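Local atomic coordinates of glycerophosphodiester phosphodiesterase (Parabacteroides distasonis, PDB entry 3NO3), a protein that belongs to the glycerophosphoryl diester phosphodiesterase family of TIM-barrel proteins and holds a magnesium ion on acidic side chains of its barrel strands. Residues A9-W14 and A20-R25; S38-H43 and E86-R91; V42-T45 and V49-V52; T133-F138 and K144-L149. All coordinates share one frame; numbering follows the deposited sequence. Where two conformers were deposited one is given.

Contacts 1 and 2 meet at the magnesium site. Contact 2 supplies Glu39 and Asp41 as metal ligands, and in contact 1 the side chain of Arg11 comes within about 5 Å of the ion; the centres of these two contacts lie about 10 Å apart. Contact 3 prolongs the strand of contact 2, sharing Val42 and His43, with centres about 9 Å apart and the side chain of Val42 about 9 Å from the metal. Contact 4 belongs to a later strand of the same barrel sheet, about 15 Å from contact 2 between centres. It touches contact 2 where Ile136 CD1 packs 4.0 Å from Glu39 OE2, while the side chain of Tyr135 stays about 12 Å from the magnesium.

Contact 1 (A9-W14 and A20-R25); sequences AHRGYW and AQNSIR
Arg11 O receives the backbone N-H of Asn22 at 2.9 Å (162° at the hydrogen), joining two type II beta turns, Ala9 to Gly12 and Ala20 to Ser23. Both belong to the loop that leaves the TIM-barrel strand 6-9 and ends where Ser23 caps helix 24-32. Gln21 has two partners. Its CG sits over one face of the Trp14 indole, 3.5 Å from the centroid of the five-membered ring, as a CH-pi contact, and its NE2 rides over the same side at the six-membered ring, 3.3 Å from Trp14 CH2. A chi1 of 66° swings the indole under the glutamine, and Trp14 NE1 is hydrogen-bonded to Asp224 OD1. The other amide atom, Gln21 OE1, accepts Arg11 NH1 at 2.8 Å. The oxygen lies close to the guanidinium plane, whereas the donor stands above the carbonyl plane, 49° out of it. Arg11 runs extended beside Gln21, with its CG over the centre of the His10 imidazole; the Arg11 side chain comes within about 5 Å of the bound magnesium ion. Asn22 also meets the Arg11 chain, its ND2 hydrogen-bonded to OD2 of the metal ligand Asp41 and 3.8 Å from Arg11 CG.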
loop_
_atom_site.group_PDB
_atom_site.type_symbol
_atom_site.label_atom_id
_atom_site.label_comp_id
_atom_site.label_asym_id
_atom_site.label_seq_id
_atom_site.Cartn_x
_atom_site.Cartn_y
_atom_site.Cartn_z
ATOM N N ALA A 9 -5.720 4.264 4.339
ATOM C CA ALA A 9 -6.740 4.401 3.316
ATOM C C ALA A 9 -6.339 3.629 2.072
ATOM O O ALA A 9 -5.490 4.093 1.277
ATOM C CB ALA A 9 -6.966 5.885 2.974
ATOM N N HIS A 10 -6.952 2.454 1.907
ATOM C CA HIS A 10 -6.744 1.564 0.770
ATOM C C HIS A 10 -7.138 2.295 -0.523
ATOM O O HIS A 10 -8.296 2.737 -0.634
ATOM C CB HIS A 10 -7.677 0.339 0.920
ATOM C CG HIS A 10 -7.426 -0.751 -0.085
ATOM N ND1 HIS A 10 -8.421 -1.294 -0.879
ATOM C CD2 HIS A 10 -6.300 -1.467 -0.341
ATOM C CE1 HIS A 10 -7.904 -2.282 -1.591
ATOM N NE2 HIS A 10 -6.615 -2.383 -1.311
ATOM N N ARG A 11 -6.188 2.415 -1.464
ATOM C CA ARG A 11 -6.371 3.158 -2.756
ATOM C C ARG A 11 -6.670 4.654 -2.544
ATOM O O ARG A 11 -7.274 5.293 -3.395
ATOM C CB ARG A 11 -7.425 2.487 -3.652
ATOM C CG ARG A 11 -7.075 1.008 -3.911
ATOM C CD ARG A 11 -8.078 0.231 -4.697
ATOM N NE ARG A 11 -7.742 -1.196 -4.648
ATOM C CZ ARG A 11 -8.458 -2.180 -5.223
ATOM N NH1 ARG A 11 -9.535 -1.940 -5.955
ATOM N NH2 ARG A 11 -8.059 -3.418 -5.096
ATOM N N GLY A 12 -6.256 5.178 -1.395
ATOM C CA GLY A 12 -6.627 6.501 -0.928
ATOM C C GLY A 12 -8.042 6.558 -0.439
ATOM O O GLY A 12 -8.758 5.554 -0.438
ATOM N N TYR A 13 -8.467 7.743 -0.007
ATOM C CA TYR A 13 -9.847 7.860 0.436
ATOM C C TYR A 13 -10.706 8.077 -0.801
ATOM O O TYR A 13 -10.905 9.204 -1.246
ATOM C CB TYR A 13 -10.062 8.958 1.471
ATOM C CG TYR A 13 -11.429 9.010 2.146
ATOM C CD1 TYR A 13 -12.346 7.946 2.111
ATOM C CD2 TYR A 13 -11.785 10.124 2.893
ATOM C CE1 TYR A 13 -13.555 8.007 2.762
ATOM C CE2 TYR A 13 -13.007 10.183 3.564
ATOM C CZ TYR A 13 -13.885 9.114 3.494
ATOM O OH TYR A 13 -15.084 9.162 4.163
ATOM N N TRP A 14 -11.206 6.956 -1.328
ATOM C CA TRP A 14 -11.965 6.927 -2.559
ATOM C C TRP A 14 -13.472 6.851 -2.383
ATOM O O TRP A 14 -14.172 7.259 -3.294
ATOM C CB TRP A 14 -11.476 5.834 -3.497
ATOM C CG TRP A 14 -11.693 4.458 -3.027
ATOM C CD1 TRP A 14 -10.845 3.733 -2.267
ATOM C CD2 TRP A 14 -12.809 3.609 -3.312
ATOM N NE1 TRP A 14 -11.367 2.511 -2.012
ATOM C CE2 TRP A 14 -12.572 2.389 -2.651
ATOM C CE3 TRP A 14 -13.982 3.758 -4.056
ATOM C CZ2 TRP A 14 -13.476 1.320 -2.682
ATOM C CZ3 TRP A 14 -14.886 2.680 -4.101
ATOM C CH2 TRP A 14 -14.630 1.486 -3.410
ATOM N N ALA A 20 -12.022 8.696 -6.423
ATOM C CA ALA A 20 -11.841 7.533 -7.277
ATOM C C ALA A 20 -10.695 6.793 -6.692
ATOM O O ALA A 20 -9.821 7.388 -6.105
ATOM C CB ALA A 20 -11.485 7.914 -8.728
ATOM N N GLN A 21 -10.691 5.479 -6.872
ATOM C CA GLN A 21 -9.541 4.658 -6.441
ATOM C C GLN A 21 -8.257 5.134 -7.093
ATOM O O GLN A 21 -8.253 5.488 -8.289
ATOM C CB GLN A 21 -9.819 3.176 -6.784
ATOM C CG GLN A 21 -10.948 2.611 -5.965
ATOM C CD GLN A 21 -11.377 1.208 -6.372
ATOM O OE1 GLN A 21 -10.618 0.456 -6.982
ATOM N NE2 GLN A 21 -12.596 0.841 -5.987
ATOM N N ASN A 22 -7.155 5.158 -6.336
ATOM C CA ASN A 22 -5.813 5.408 -6.913
ATOM C C ASN A 22 -5.694 6.717 -7.687
ATOM O O ASN A 22 -5.104 6.786 -8.777
ATOM C CB ASN A 22 -5.365 4.193 -7.764
ATOM C CG ASN A 22 -4.857 3.033 -6.920
ATOM O OD1 ASN A 22 -4.039 3.248 -6.069
ATOM N ND2 ASN A 22 -5.303 1.803 -7.185
ATOM N N SER A 23 -6.299 7.763 -7.129
ATOM C CA SER A 23 -6.410 9.066 -7.797
ATOM C C SER A 23 -5.712 10.152 -6.970
ATOM O O SER A 23 -5.379 9.960 -5.792
ATOM C CB SER A 23 -7.896 9.420 -7.991
ATOM O OG SER A 23 -8.567 9.670 -6.778
ATOM N N ILE A 24 -5.512 11.298 -7.597
ATOM C CA ILE A 24 -5.015 12.490 -6.928
ATOM C C ILE A 24 -6.011 12.888 -5.823
ATOM O O ILE A 24 -5.613 13.111 -4.665
ATOM C CB ILE A 24 -4.806 13.623 -7.923
ATOM C CG1 ILE A 24 -3.676 13.253 -8.921
ATOM C CG2 ILE A 24 -4.650 14.995 -7.157
ATOM C CD1 ILE A 24 -2.270 13.054 -8.332
ATOM N N ARG A 25 -7.315 12.841 -6.140
ATOM C CA ARG A 25 -8.354 13.180 -5.184
ATOM C C ARG A 25 -8.325 12.245 -3.974
ATOM O O ARG A 25 -8.455 12.705 -2.868
ATOM C CB ARG A 25 -9.718 13.160 -5.883
ATOM C CG ARG A 25 -10.945 13.414 -5.047
ATOM C CD ARG A 25 -11.135 14.797 -4.504
ATOM N NE ARG A 25 -12.575 15.065 -4.289
ATOM C CZ ARG A 25 -13.093 16.144 -3.697
ATOM N NH1 ARG A 25 -14.417 16.261 -3.603
ATOM N NH2 ARG A 25 -12.320 17.105 -3.190
#

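Contact 2 (S38-H43 and E86-R91); sequences SEFDVH and EQYLKR. With MG (magnesium ion), chain B.
One face of the Phe40 ring carries the CD2 corner of Tyr88, 3.9 Å above the plane and offset toward the rim, while Leu89 CD2 approaches Phe40 CZ obliquely at 4.4 Å. The two aromatic planes make 49° and their centroids are 5.0 Å apart, an oblique pair. Its closest atoms are Phe40 CG and Tyr88 CE2, 3.6 Å apart. The two side chains slide past each other in opposite directions, which leaves Phe40 CB also 3.7 Å from Tyr88 CE2. At the in-plane edge of Tyr88 a water takes over: it lies 2.9 Å from Tyr88 OH, also bonds to Ser38 OG, and donates to Glu39 O, so a buried polar cluster borders the apolar contact. Glu39 leaves the strand away from the helix, and its bent chain brings OE2 to the metal. Glu39 OE2 and Asp41 OD1 each bind magnesium at 2.1 Å, and a second water, itself a ligand of the ion, donates to Glu39 OE1 and Asp41 OD2. Glu103 is the third protein ligand. In this TIM barrel helix 85-94 covers the outer face of strand 37-44; Phe102 of strand 99-104 meets Phe40, and Leu27 of helix 24-32 packs against Tyr88.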
loop_
_atom_site.group_PDB
_atom_site.type_symbol
_atom_site.label_atom_id
_atom_site.label_comp_id
_atom_site.label_asym_id
_atom_site.label_seq_id
_atom_site.Cartn_x
_atom_site.Cartn_y
_atom_site.Cartn_z
ATOM N N SER A 38 -1.740 6.464 3.023
ATOM C CA SER A 38 -2.512 6.327 1.796
ATOM C C SER A 38 -1.819 5.292 0.910
ATOM O O SER A 38 -0.648 5.461 0.541
ATOM C CB SER A 38 -2.630 7.664 1.068
ATOM O OG SER A 38 -3.778 7.676 0.211
ATOM N N GLU A 39 -2.555 4.227 0.579
ATOM C CA GLU A 39 -2.057 3.125 -0.248
ATOM C C GLU A 39 -2.421 3.343 -1.715
ATOM O O GLU A 39 -3.478 3.928 -2.048
ATOM C CB GLU A 39 -2.598 1.798 0.278
ATOM C CG GLU A 39 -2.030 0.559 -0.402
ATOM C CD GLU A 39 -2.894 -0.045 -1.497
ATOM O OE1 GLU A 39 -3.962 0.491 -1.900
ATOM O OE2 GLU A 39 -2.537 -1.183 -1.935
ATOM N N PHE A 40 -1.508 2.901 -2.574
ATOM C CA PHE A 40 -1.700 2.991 -4.006
ATOM C C PHE A 40 -0.924 1.891 -4.739
ATOM O O PHE A 40 0.069 1.381 -4.211
ATOM C CB PHE A 40 -1.352 4.427 -4.481
ATOM C CG PHE A 40 0.028 4.842 -4.144
ATOM C CD1 PHE A 40 1.072 4.589 -5.018
ATOM C CD2 PHE A 40 0.312 5.476 -2.940
ATOM C CE1 PHE A 40 2.358 4.966 -4.683
ATOM C CE2 PHE A 40 1.598 5.850 -2.618
ATOM C CZ PHE A 40 2.621 5.590 -3.499
ATOM N N ASP A 41 -1.400 1.542 -5.949
ATOM C CA ASP A 41 -0.890 0.423 -6.708
ATOM C C ASP A 41 -0.110 0.885 -7.933
ATOM O O ASP A 41 -0.565 1.755 -8.672
ATOM C CB ASP A 41 -2.046 -0.452 -7.140
ATOM C CG ASP A 41 -2.909 -0.845 -5.992
ATOM O OD1 ASP A 41 -2.386 -1.533 -5.090
ATOM O OD2 ASP A 41 -4.119 -0.527 -5.960
ATOM N N VAL A 42 1.062 0.303 -8.147
ATOM C CA VAL A 42 1.995 0.786 -9.179
ATOM C C VAL A 42 2.360 -0.324 -10.184
ATOM O O VAL A 42 2.686 -1.432 -9.777
ATOM C CB VAL A 42 3.237 1.357 -8.536
ATOM C CG1 VAL A 42 4.239 1.918 -9.640
ATOM C CG2 VAL A 42 2.852 2.449 -7.491
ATOM N N HIS A 43 2.284 0.001 -11.486
ATOM C CA HIS A 43 2.768 -0.847 -12.587
ATOM C C HIS A 43 3.848 -0.105 -13.396
ATOM O O HIS A 43 3.816 1.122 -13.510
ATOM C CB HIS A 43 1.681 -1.107 -13.603
ATOM C CG HIS A 43 0.461 -1.779 -13.089
ATOM N ND1 HIS A 43 0.235 -3.123 -13.264
ATOM C CD2 HIS A 43 -0.660 -1.275 -12.517
ATOM C CE1 HIS A 43 -0.947 -3.430 -12.759
ATOM N NE2 HIS A 43 -1.505 -2.330 -12.288
ATOM N N GLU A 86 5.175 9.673 -10.967
ATOM C CA GLU A 86 5.750 10.984 -10.760
ATOM C C GLU A 86 4.720 12.020 -10.336
ATOM O O GLU A 86 4.986 12.778 -9.414
ATOM C CB GLU A 86 6.424 11.471 -12.029
ATOM C CG GLU A 86 7.138 12.821 -11.909
ATOM C CD GLU A 86 7.677 13.354 -13.236
ATOM O OE1 GLU A 86 7.066 13.075 -14.315
ATOM O OE2 GLU A 86 8.722 14.100 -13.180
ATOM N N GLN A 87 3.601 12.081 -11.042
ATOM C CA GLN A 87 2.501 13.001 -10.641
ATOM C C GLN A 87 1.983 12.714 -9.236
ATOM O O GLN A 87 1.663 13.644 -8.437
ATOM C CB GLN A 87 1.330 12.895 -11.618
ATOM C CG GLN A 87 1.615 13.561 -12.980
ATOM C CD GLN A 87 0.757 13.064 -14.101
ATOM O OE1 GLN A 87 -0.184 12.274 -13.905
ATOM N NE2 GLN A 87 1.043 13.555 -15.295
ATOM N N TYR A 88 1.862 11.433 -8.920
ATOM C CA TYR A 88 1.329 10.991 -7.612
ATOM C C TYR A 88 2.257 11.458 -6.524
ATOM O O TYR A 88 1.806 12.041 -5.519
ATOM C CB TYR A 88 1.121 9.454 -7.561
ATOM C CG TYR A 88 -0.160 9.029 -6.868
ATOM C CD1 TYR A 88 -1.380 9.178 -7.500
ATOM C CD2 TYR A 88 -0.152 8.488 -5.585
ATOM C CE1 TYR A 88 -2.586 8.802 -6.888
ATOM C CE2 TYR A 88 -1.356 8.095 -4.975
ATOM C CZ TYR A 88 -2.555 8.250 -5.635
ATOM O OH TYR A 88 -3.740 7.910 -4.994
ATOM N N LEU A 89 3.561 11.270 -6.752
ATOM C CA LEU A 89 4.581 11.695 -5.816
ATOM C C LEU A 89 4.766 13.205 -5.731
ATOM O O LEU A 89 5.034 13.703 -4.641
ATOM C CB LEU A 89 5.923 11.006 -6.143
ATOM C CG LEU A 89 5.811 9.470 -6.033
ATOM C CD1 LEU A 89 7.169 8.858 -6.313
ATOM C CD2 LEU A 89 5.218 8.965 -4.694
ATOM N N LYS A 90 4.605 13.937 -6.834
ATOM C CA LYS A 90 4.694 15.390 -6.787
ATOM C C LYS A 90 3.591 15.922 -5.856
ATOM O O LYS A 90 3.822 16.828 -5.040
ATOM C CB LYS A 90 4.589 15.978 -8.204
ATOM C CG LYS A 90 4.629 17.516 -8.335
ATOM C CD LYS A 90 4.775 17.956 -9.815
ATOM C CE LYS A 90 4.591 19.465 -10.048
ATOM N NZ LYS A 90 3.237 19.977 -9.639
ATOM N N ARG A 91 2.390 15.356 -5.960
ATOM C CA ARG A 91 1.278 15.788 -5.083
ATOM C C ARG A 91 1.530 15.374 -3.620
ATOM O O ARG A 91 1.365 16.179 -2.709
ATOM C CB ARG A 91 -0.067 15.217 -5.592
ATOM C CG ARG A 91 -1.336 15.745 -4.844
ATOM C CD ARG A 91 -1.600 17.187 -5.122
ATOM N NE ARG A 91 -2.575 17.796 -4.226
ATOM C CZ ARG A 91 -2.308 18.393 -3.057
ATOM N NH1 ARG A 91 -1.084 18.449 -2.526
ATOM N NH2 ARG A 91 -3.313 18.937 -2.374
HETATM MG MG MG B . -3.182 -2.514 -3.437
HETATM O O HOH W 1 -3.351 6.695 -2.341
HETATM O O HOH W 2 -4.942 -1.288 -3.641
HETATM O O HOH W 3 -4.187 -3.854 -4.769
#

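Contact 3 (V42-T45 and V49-V52)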
loop_
_atom_site.group_PDB
_atom_site.type_symbol
_atom_site.label_atom_id
_atom_site.label_comp_id
_atom_site.label_asym_id
_atom_site.label_seq_id
_atom_site.Cartn_x
_atom_site.Cartn_y
_atom_site.Cartn_z
ATOM N N VAL A 42 1.062 0.303 -8.147
ATOM C CA VAL A 42 1.995 0.786 -9.179
ATOM C C VAL A 42 2.360 -0.324 -10.184
ATOM O O VAL A 42 2.686 -1.432 -9.777
ATOM C CB VAL A 42 3.237 1.357 -8.536
ATOM C CG1 VAL A 42 4.239 1.918 -9.640
ATOM C CG2 VAL A 42 2.852 2.449 -7.491
ATOM N N HIS A 43 2.284 0.001 -11.486
ATOM C CA HIS A 43 2.768 -0.847 -12.587
ATOM C C HIS A 43 3.848 -0.105 -13.396
ATOM O O HIS A 43 3.816 1.122 -13.510
ATOM C CB HIS A 43 1.681 -1.107 -13.603
ATOM C CG HIS A 43 0.461 -1.779 -13.089
ATOM N ND1 HIS A 43 0.235 -3.123 -13.264
ATOM C CD2 HIS A 43 -0.660 -1.275 -12.517
ATOM C CE1 HIS A 43 -0.947 -3.430 -12.759
ATOM N NE2 HIS A 43 -1.505 -2.330 -12.288
ATOM N N LEU A 44 4.710 -0.880 -14.020
ATOM C CA LEU A 44 5.687 -0.482 -15.004
ATOM C C LEU A 44 5.122 -0.805 -16.412
ATOM O O LEU A 44 4.820 -1.986 -16.738
ATOM C CB LEU A 44 7.028 -1.212 -14.769
ATOM C CG LEU A 44 8.257 -0.650 -15.489
ATOM C CD1 LEU A 44 8.611 0.808 -15.023
ATOM C CD2 LEU A 44 9.484 -1.652 -15.326
ATOM N N THR A 45 4.999 0.232 -17.244
ATOM C CA THR A 45 4.570 0.088 -18.643
ATOM C C THR A 45 5.704 -0.585 -19.455
ATOM O O THR A 45 6.831 -0.710 -18.962
ATOM C CB THR A 45 4.186 1.433 -19.276
ATOM O OG1 THR A 45 5.370 2.246 -19.439
ATOM C CG2 THR A 45 3.068 2.192 -18.448
ATOM N N VAL A 49 7.660 3.353 -17.856
ATOM C CA VAL A 49 7.009 4.444 -17.142
ATOM C C VAL A 49 6.181 3.830 -16.011
ATOM O O VAL A 49 5.449 2.838 -16.206
ATOM C CB VAL A 49 6.145 5.307 -18.056
ATOM C CG1 VAL A 49 5.418 6.452 -17.246
ATOM C CG2 VAL A 49 6.966 5.892 -19.223
ATOM N N LEU A 50 6.338 4.377 -14.819
ATOM C CA LEU A 50 5.585 3.912 -13.664
ATOM C C LEU A 50 4.260 4.676 -13.612
ATOM O O LEU A 50 4.253 5.884 -13.631
ATOM C CB LEU A 50 6.413 4.110 -12.372
ATOM C CG LEU A 50 7.648 3.181 -12.264
ATOM C CD1 LEU A 50 8.601 3.742 -11.256
ATOM C CD2 LEU A 50 7.218 1.742 -11.871
ATOM N N VAL A 51 3.163 3.947 -13.499
ATOM C CA VAL A 51 1.803 4.531 -13.438
ATOM C C VAL A 51 1.063 3.915 -12.280
ATOM O O VAL A 51 1.461 2.845 -11.795
ATOM C CB VAL A 51 1.038 4.298 -14.760
ATOM C CG1 VAL A 51 1.772 4.983 -15.952
ATOM C CG2 VAL A 51 0.858 2.756 -15.054
ATOM N N VAL A 52 -0.055 4.544 -11.899
ATOM C CA VAL A 52 -0.784 4.215 -10.700
ATOM C C VAL A 52 -2.176 3.717 -11.080
ATOM O O VAL A 52 -2.996 4.478 -11.639
ATOM C CB VAL A 52 -0.884 5.408 -9.750
ATOM C CG1 VAL A 52 -1.640 5.016 -8.465
ATOM C CG2 VAL A 52 0.499 5.879 -9.378
#
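Leu44 CD1 and Leu50 CD2 meet at 3.6 Å on the tightly packed face of this strand pair, where Val42 CG1 closes on the same Leu50 methyl at 3.7 Å. Leu50 CD2 is thus wedged between two residues of the facing strand. The group lies under helix 110-126, which touches both leucines, and against Phe102 and Leu104 of strand 99-104, which touch Val42. The end of barrel strand 37-44 pairs with strand 50-52 in an antiparallel beta hairpin. His43 and Val51 are its hydrogen-bonded pair, His43 N to Val51 O at 3.0 Å and Val51 N to His43 O at 2.9 Å. Val42-Val52 and Leu44-Leu50 flank it as non-hydrogen-bonded pairs. Between the two segments the face of His43 and Val51 has fewer close contacts: the Thr45 and Val51 side chains cross at about a right angle, CG2 of Thr45 4.0 Å from CG1 of Val51, and His43 ND1 is hydrogen-bonded to Gln64 NE2. The more open side is toward the turn, where the partly exposed Val49 packs on Tyr68 of helix 68-71. There Thr45 N gives a nearly straight bond to Val49 O (2.8 Å, 175°). A chi1 of 69° brings Thr45 OG1 round to accept Val49 N at 3.0 Å, and the same hydroxyl is bonded to Asp47 within the turn.

Contact 4 (T133-F138 and K144-L149)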
loop_
_atom_site.group_PDB
_atom_site.type_symbol
_atom_site.label_atom_id
_atom_site.label_comp_id
_atom_site.label_asym_id
_atom_site.label_seq_id
_atom_site.Cartn_x
_atom_site.Cartn_y
_atom_site.Cartn_z
ATOM N N THR A 133 7.994 6.645 2.457
ATOM C CA THR A 133 7.464 5.618 1.589
ATOM C C THR A 133 7.819 4.207 2.078
ATOM O O THR A 133 9.000 3.847 2.213
ATOM C CB THR A 133 7.977 5.818 0.126
ATOM O OG1 THR A 133 7.652 7.150 -0.315
ATOM C CG2 THR A 133 7.376 4.800 -0.817
ATOM N N ASP A 134 6.779 3.428 2.322
ATOM C CA ASP A 134 6.841 2.026 2.747
ATOM C C ASP A 134 6.387 1.172 1.564
ATOM O O ASP A 134 5.467 1.552 0.849
ATOM C CB ASP A 134 5.880 1.776 3.920
ATOM C CG ASP A 134 6.185 2.602 5.155
ATOM O OD1 ASP A 134 7.234 3.306 5.260
ATOM O OD2 ASP A 134 5.331 2.523 6.060
ATOM N N TYR A 135 7.048 0.041 1.319
ATOM C CA TYR A 135 6.735 -0.808 0.179
ATOM C C TYR A 135 5.992 -2.072 0.615
ATOM O O TYR A 135 6.278 -2.667 1.699
ATOM C CB TYR A 135 8.039 -1.221 -0.542
ATOM C CG TYR A 135 8.829 -0.059 -1.077
ATOM C CD1 TYR A 135 8.375 0.661 -2.189
ATOM C CD2 TYR A 135 10.021 0.328 -0.487
ATOM C CE1 TYR A 135 9.088 1.743 -2.704
ATOM C CE2 TYR A 135 10.755 1.460 -0.983
ATOM C CZ TYR A 135 10.261 2.164 -2.098
ATOM O OH TYR A 135 10.990 3.234 -2.636
ATOM N N ILE A 136 5.047 -2.480 -0.221
ATOM C CA ILE A 136 4.319 -3.734 -0.052
ATOM C C ILE A 136 4.201 -4.419 -1.409
ATOM O O ILE A 136 4.126 -3.732 -2.422
ATOM C CB ILE A 136 2.937 -3.517 0.608
ATOM C CG1 ILE A 136 1.965 -2.706 -0.276
ATOM C CG2 ILE A 136 3.085 -2.778 1.997
ATOM C CD1 ILE A 136 0.503 -2.523 0.332
ATOM N N SER A 137 4.159 -5.751 -1.467
ATOM C CA SER A 137 3.941 -6.440 -2.753
ATOM C C SER A 137 3.499 -7.878 -2.517
ATOM O O SER A 137 3.932 -8.505 -1.554
ATOM C CB SER A 137 5.223 -6.447 -3.617
ATOM O OG SER A 137 5.010 -6.959 -4.910
ATOM N N PHE A 138 2.657 -8.403 -3.395
ATOM C CA PHE A 138 2.453 -9.849 -3.464
ATOM C C PHE A 138 3.628 -10.614 -4.013
ATOM O O PHE A 138 3.672 -11.836 -3.838
ATOM C CB PHE A 138 1.243 -10.193 -4.365
ATOM C CG PHE A 138 -0.094 -9.861 -3.717
ATOM C CD1 PHE A 138 -0.720 -10.778 -2.888
ATOM C CD2 PHE A 138 -0.703 -8.640 -3.925
ATOM C CE1 PHE A 138 -1.940 -10.464 -2.268
ATOM C CE2 PHE A 138 -1.935 -8.339 -3.336
ATOM C CZ PHE A 138 -2.536 -9.249 -2.510
ATOM N N LYS A 144 12.145 -8.715 -2.351
ATOM C CA LYS A 144 13.572 -8.959 -2.091
ATOM C C LYS A 144 14.459 -7.841 -2.659
ATOM O O LYS A 144 15.438 -7.404 -2.008
ATOM C CB LYS A 144 13.995 -10.332 -2.650
ATOM C CG LYS A 144 13.551 -11.561 -1.812
ATOM C CD LYS A 144 13.932 -12.868 -2.571
ATOM C CE LYS A 144 13.875 -14.074 -1.712
ATOM N NZ LYS A 144 14.155 -15.274 -2.570
ATOM N N GLU A 145 14.097 -7.337 -3.837
ATOM C CA GLU A 145 14.831 -6.209 -4.426
ATOM C C GLU A 145 14.634 -4.921 -3.651
ATOM O O GLU A 145 15.589 -4.190 -3.451
ATOM C CB GLU A 145 14.425 -6.032 -5.901
ATOM C CG GLU A 145 15.327 -5.082 -6.708
ATOM C CD GLU A 145 16.784 -5.529 -6.842
ATOM O OE1 GLU A 145 17.207 -6.589 -6.322
ATOM O OE2 GLU A 145 17.551 -4.770 -7.475
ATOM N N PHE A 146 13.423 -4.635 -3.167
ATOM C CA PHE A 146 13.252 -3.475 -2.269
ATOM C C PHE A 146 14.093 -3.585 -0.973
ATOM O O PHE A 146 14.776 -2.648 -0.558
ATOM C CB PHE A 146 11.778 -3.290 -1.872
ATOM C CG PHE A 146 10.900 -2.713 -2.957
ATOM C CD1 PHE A 146 11.196 -1.486 -3.553
ATOM C CD2 PHE A 146 9.709 -3.343 -3.291
ATOM C CE1 PHE A 146 10.350 -0.921 -4.527
ATOM C CE2 PHE A 146 8.881 -2.824 -4.297
ATOM C CZ PHE A 146 9.199 -1.600 -4.898
ATOM N N ILE A 147 14.095 -4.765 -0.384
ATOM C CA ILE A 147 14.902 -5.024 0.816
ATOM C C ILE A 147 16.409 -4.789 0.521
ATOM O O ILE A 147 17.106 -4.115 1.299
ATOM C CB ILE A 147 14.617 -6.463 1.359
ATOM C CG1 ILE A 147 13.187 -6.544 1.949
ATOM C CG2 ILE A 147 15.661 -6.891 2.445
ATOM C CD1 ILE A 147 12.655 -7.985 2.058
ATOM N N ARG A 148 16.888 -5.328 -0.598
ATOM C CA ARG A 148 18.295 -5.213 -0.996
ATOM C C ARG A 148 18.688 -3.758 -1.280
ATOM O O ARG A 148 19.725 -3.305 -0.827
ATOM C CB ARG A 148 18.576 -6.053 -2.260
ATOM C CG ARG A 148 20.046 -6.105 -2.667
ATOM C CD ARG A 148 20.229 -6.841 -4.002
ATOM N NE ARG A 148 19.837 -6.045 -5.163
ATOM C CZ ARG A 148 20.556 -5.053 -5.716
ATOM N NH1 ARG A 148 21.726 -4.657 -5.209
ATOM N NH2 ARG A 148 20.089 -4.418 -6.805
ATOM N N LEU A 149 17.852 -3.051 -2.018
ATOM C CA LEU A 149 18.124 -1.676 -2.397
ATOM C C LEU A 149 17.952 -0.694 -1.241
ATOM O O LEU A 149 18.681 0.298 -1.184
ATOM C CB LEU A 149 17.203 -1.231 -3.537
ATOM C CG LEU A 149 17.496 -1.847 -4.897
ATOM C CD1 LEU A 149 16.445 -1.462 -5.824
ATOM C CD2 LEU A 149 18.890 -1.367 -5.449
#
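Tyr135 and Phe146 carry this contact, an offset stack with centroids 4.0 Å apart and planes only 9° from parallel. The tyrosine can be followed outward along the phenylalanine. Its CB already lies over the Phe146 face, 4.0 Å from the ring centroid and 17° off the normal, a CH-pi contact. With chi1 at -61°, CG stands beside the backbone N and the ring is carried onto its partner: Tyr135 CG meets Phe146 CD1 at 3.7 Å. The closest approach comes one atom further on, Tyr135 CD1 to Phe146 CE1 at 3.4 Å, and Tyr135 CE1 keeps to the same carbon. On the other branch CD2 and CE2 both lie nearest to Phe146 CD1, which sits above the centre of the tyrosine ring. Tyr135 CZ is 3.9 Å from Phe146 CE1, and the hydroxyl OH runs on past the edge of the stack, about 4.6 Å from the same carbon. The two side chains arrive at about a right angle, one from the strand and one from the helix, yet their rings lie nearly parallel and offset.

On the helix, one residue before Phe146, Glu145 is gripped side-on by Arg148 in a salt bridge: Arg148 NE meets Glu145 OE1 at 2.9 Å from above the carboxylate plane, and Arg148 NH2 meets Glu145 OE2 at 2.6 Å on the syn side but tilted out of the plane. The stack joins strand 133-137 to helix 140-149 within the beta-alpha-beta unit that continues into strand 155-157. Phe102 of strand 99-104 meets Tyr135 edge-to-face, Val121 of helix 110-126 touches both rings, and Val155 of strand 155-157 packs on Phe146.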